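Local coordinates for putative lipoprotein (Campylobacter jejuni subsp. jejuni, PDB 2G5G) that binds heme as a cofacial pair linked to its dimerization and probably serves in bacterial heme transport, at residues Q155-T163 against I196-M204. Sequence-based numbering, arbitrary orientation.
Sequences QPLKGYVST and IQQFKDRRM
Arg202 leaves its helix with CG anti to the backbone N (chi1 -177°), then bends twice, at chi2 and chi3, and this course carries its guanidinium to the backbone carbonyl of Lys158. Leu157 meets it from the opposite direction, its CG set over one face of the guanidinium, 3.7 Å from Arg202 NH1. The grip is end-on: Arg202 NH1 and Arg202 NH2 each lie 2.7 Å from Lys158 O. The acceptor lies in the guanidinium plane, yet N-H...O angles near 141° show both bonds to be bent, as expected when two donors share one oxygen. Arg202 NH2 gives a further bond to Ser162 OG at 2.8 Å, with the hydroxyl tilted from that plane. Arg202 NE is hydrogen-bonded to His233, so all three guanidinium nitrogens are engaged and the rotation of the plane is restrained; Asp236, on the same helix 230-236, bonds Ser162 OG and positions that acceptor.

The irregular connection between helices 144-151 and 165-179, in this ChaN-family domain, is thereby held against helix 187-210, whose Ile196 lines the heme pocket. One turn before Arg202, the Phe199 ring receives a CH-pi contact: Leu157 CD1 is 3.9 Å from the ring centroid and 21° off its normal. At the ring edge, Gln155 O approaches Phe199 CZ at 3.6 Å, close to the ring plane. The second leucine branch, Leu157 CD2, packs 4.0 Å from Gln198 CB.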
loop_
_atom_site.group_PDB
_atom_site.type_symbol
_atom_site.label_atom_id
_atom_site.label_comp_id
_atom_site.label_asym_id
_atom_site.label_seq_id
_atom_site.Cartn_x
_atom_site.Cartn_y
_atom_site.Cartn_z
ATOM N N GLN A 155 -17.916 2.098 4.125
ATOM C CA GLN A 155 -18.881 1.346 4.937
ATOM C C GLN A 155 -18.811 -0.158 4.642
ATOM O O GLN A 155 -18.601 -0.558 3.483
ATOM C CB GLN A 155 -20.314 1.886 4.755
ATOM C CG GLN A 155 -20.771 2.889 5.851
ATOM C CD GLN A 155 -21.784 2.292 6.835
ATOM O OE1 GLN A 155 -22.957 2.064 6.491
ATOM N NE2 GLN A 155 -21.340 2.043 8.060
ATOM N N PRO A 156 -18.979 -0.987 5.695
ATOM C CA PRO A 156 -18.841 -2.437 5.622
ATOM C C PRO A 156 -19.752 -3.104 4.602
ATOM O O PRO A 156 -20.927 -2.751 4.450
ATOM C CB PRO A 156 -19.211 -2.906 7.035
ATOM C CG PRO A 156 -18.945 -1.754 7.893
ATOM C CD PRO A 156 -19.307 -0.553 7.064
ATOM N N LEU A 157 -19.172 -4.082 3.919
ATOM C CA LEU A 157 -19.873 -4.956 3.031
ATOM C C LEU A 157 -20.896 -5.810 3.787
ATOM O O LEU A 157 -20.578 -6.435 4.801
ATOM C CB LEU A 157 -18.839 -5.845 2.334
ATOM C CG LEU A 157 -19.250 -6.416 0.989
ATOM C CD1 LEU A 157 -19.330 -5.300 -0.036
ATOM C CD2 LEU A 157 -18.260 -7.510 0.581
ATOM N N LYS A 158 -22.128 -5.825 3.283
ATOM C CA LYS A 158 -23.180 -6.686 3.816
ATOM C C LYS A 158 -23.265 -8.002 3.043
ATOM O O LYS A 158 -22.969 -8.071 1.850
ATOM C CB LYS A 158 -24.537 -5.972 3.803
ATOM C CG LYS A 158 -24.617 -4.758 4.752
ATOM C CD LYS A 158 -25.794 -3.859 4.387
ATOM C CE LYS A 158 -25.574 -2.433 4.909
ATOM N NZ LYS A 158 -26.272 -1.411 4.063
ATOM N N GLY A 159 -23.675 -9.047 3.745
ATOM C CA GLY A 159 -23.751 -10.377 3.175
ATOM C C GLY A 159 -24.271 -11.298 4.250
ATOM O O GLY A 159 -24.443 -10.883 5.415
ATOM N N TYR A 160 -24.521 -12.538 3.853
ATOM C CA TYR A 160 -24.981 -13.573 4.745
ATOM C C TYR A 160 -23.939 -14.681 4.773
ATOM O O TYR A 160 -23.294 -14.888 5.795
ATOM C CB TYR A 160 -26.368 -14.077 4.332
ATOM C CG TYR A 160 -26.866 -15.195 5.212
ATOM C CD1 TYR A 160 -27.088 -14.985 6.582
ATOM C CD2 TYR A 160 -27.097 -16.468 4.690
ATOM C CE1 TYR A 160 -27.534 -16.024 7.409
ATOM C CE2 TYR A 160 -27.554 -17.517 5.506
ATOM C CZ TYR A 160 -27.768 -17.284 6.862
ATOM O OH TYR A 160 -28.203 -18.313 7.674
ATOM N N VAL A 161 -23.716 -15.372 3.660
ATOM C CA VAL A 161 -22.654 -16.394 3.661
ATOM C C VAL A 161 -21.284 -15.867 3.257
ATOM O O VAL A 161 -20.268 -16.501 3.554
ATOM C CB VAL A 161 -22.990 -17.630 2.789
ATOM C CG1 VAL A 161 -24.314 -18.301 3.277
ATOM C CG2 VAL A 161 -23.039 -17.258 1.312
ATOM N N SER A 162 -21.239 -14.737 2.551
ATOM C CA SER A 162 -19.968 -14.282 2.003
ATOM C C SER A 162 -19.130 -13.445 2.970
ATOM O O SER A 162 -17.941 -13.273 2.741
ATOM C CB SER A 162 -20.168 -13.496 0.681
ATOM O OG SER A 162 -20.826 -12.276 0.927
ATOM N N THR A 163 -19.745 -12.939 4.029
ATOM C CA THR A 163 -19.063 -11.973 4.921
ATOM C C THR A 163 -18.954 -12.470 6.359
ATOM O O THR A 163 -18.766 -11.671 7.274
ATOM C CB THR A 163 -19.808 -10.628 4.945
ATOM O OG1 THR A 163 -21.196 -10.876 5.180
ATOM C CG2 THR A 163 -19.655 -9.916 3.608
ATOM N N ILE A 196 -10.638 -5.383 1.362
ATOM C CA ILE A 196 -10.372 -5.186 -0.070
ATOM C C ILE A 196 -10.601 -6.455 -0.888
ATOM O O ILE A 196 -11.166 -6.380 -1.994
ATOM C CB ILE A 196 -8.944 -4.636 -0.338
ATOM C CG1 ILE A 196 -8.868 -3.154 0.059
ATOM C CG2 ILE A 196 -8.558 -4.750 -1.824
ATOM C CD1 ILE A 196 -7.455 -2.713 0.342
ATOM N N GLN A 197 -10.140 -7.602 -0.372
ATOM C CA GLN A 197 -10.421 -8.913 -1.019
ATOM C C GLN A 197 -11.919 -9.164 -1.107
ATOM O O GLN A 197 -12.437 -9.560 -2.164
ATOM C CB GLN A 197 -9.731 -10.055 -0.272
ATOM C CG GLN A 197 -9.767 -11.379 -0.997
ATOM C CD GLN A 197 -8.596 -11.628 -1.916
ATOM O OE1 GLN A 197 -8.395 -12.756 -2.405
ATOM N NE2 GLN A 197 -7.826 -10.598 -2.186
ATOM N N GLN A 198 -12.608 -8.918 -0.011
ATOM C CA GLN A 198 -14.056 -9.112 0.095
ATOM C C GLN A 198 -14.811 -8.255 -0.932
ATOM O O GLN A 198 -15.739 -8.736 -1.611
ATOM C CB GLN A 198 -14.535 -8.771 1.516
ATOM C CG GLN A 198 -14.161 -9.831 2.585
ATOM C CD GLN A 198 -15.322 -10.735 2.926
ATOM O OE1 GLN A 198 -15.482 -11.829 2.348
ATOM N NE2 GLN A 198 -16.160 -10.285 3.835
ATOM N N PHE A 199 -14.406 -6.983 -1.029
ATOM C CA PHE A 199 -14.946 -6.072 -2.040
ATOM C C PHE A 199 -14.655 -6.494 -3.483
ATOM O O PHE A 199 -15.542 -6.361 -4.330
ATOM C CB PHE A 199 -14.454 -4.631 -1.805
ATOM C CG PHE A 199 -15.335 -3.821 -0.887
ATOM C CD1 PHE A 199 -15.042 -3.718 0.478
ATOM C CD2 PHE A 199 -16.418 -3.115 -1.387
ATOM C CE1 PHE A 199 -15.848 -2.961 1.327
ATOM C CE2 PHE A 199 -17.226 -2.347 -0.539
ATOM C CZ PHE A 199 -16.928 -2.270 0.821
ATOM N N LYS A 200 -13.430 -6.962 -3.771
ATOM C CA LYS A 200 -13.043 -7.458 -5.099
ATOM C C LYS A 200 -13.946 -8.628 -5.464
ATOM O O LYS A 200 -14.484 -8.688 -6.565
ATOM C CB LYS A 200 -11.586 -7.948 -5.136
ATOM C CG LYS A 200 -10.516 -6.829 -5.114
ATOM C CD LYS A 200 -9.112 -7.394 -4.970
ATOM C CE LYS A 200 -8.057 -6.320 -5.325
ATOM N NZ LYS A 200 -6.707 -6.864 -5.040
ATOM N N ASP A 201 -14.132 -9.535 -4.511
ATOM C CA ASP A 201 -14.976 -10.728 -4.696
ATOM C C ASP A 201 -16.434 -10.388 -4.981
ATOM O O ASP A 201 -17.065 -10.982 -5.863
ATOM C CB ASP A 201 -14.816 -11.626 -3.466
ATOM C CG ASP A 201 -13.491 -12.360 -3.470
ATOM O OD1 ASP A 201 -12.871 -12.469 -4.562
ATOM O OD2 ASP A 201 -13.038 -12.817 -2.390
ATOM N N ARG A 202 -16.935 -9.365 -4.290
ATOM C CA ARG A 202 -18.289 -8.884 -4.442
ATOM C C ARG A 202 -18.510 -8.302 -5.843
ATOM O O ARG A 202 -19.508 -8.613 -6.486
ATOM C CB ARG A 202 -18.599 -7.827 -3.373
ATOM C CG ARG A 202 -20.029 -7.300 -3.387
ATOM C CD ARG A 202 -21.049 -8.422 -3.203
ATOM N NE ARG A 202 -20.922 -9.167 -1.940
ATOM C CZ ARG A 202 -21.509 -8.808 -0.796
ATOM N NH1 ARG A 202 -22.255 -7.699 -0.725
ATOM N NH2 ARG A 202 -21.351 -9.551 0.292
ATOM N N ARG A 203 -17.564 -7.485 -6.289
ATOM C CA ARG A 203 -17.630 -6.849 -7.618
ATOM C C ARG A 203 -17.553 -7.876 -8.741
ATOM O O ARG A 203 -18.417 -7.864 -9.613
ATOM C CB ARG A 203 -16.510 -5.816 -7.801
ATOM C CG ARG A 203 -16.344 -5.307 -9.262
ATOM C CD ARG A 203 -17.555 -4.539 -9.746
ATOM N NE ARG A 203 -17.875 -3.419 -8.849
ATOM C CZ ARG A 203 -17.242 -2.231 -8.838
ATOM N NH1 ARG A 203 -16.247 -1.959 -9.676
ATOM N NH2 ARG A 203 -17.623 -1.313 -7.967
HETATM N N MSE A 204 -16.532 -8.740 -8.718
HETATM C CA MSE A 204 -16.431 -9.827 -9.693
HETATM C C MSE A 204 -17.720 -10.662 -9.722
HETATM O O MSE A 204 -18.206 -10.961 -10.825
HETATM C CB MSE A 204 -15.188 -10.683 -9.476
HETATM C CG MSE A 204 -13.859 -9.865 -9.611
HETATM SE SE MSE A 204 -12.375 -10.970 -9.847
HETATM C CE MSE A 204 -11.685 -10.716 -8.017
#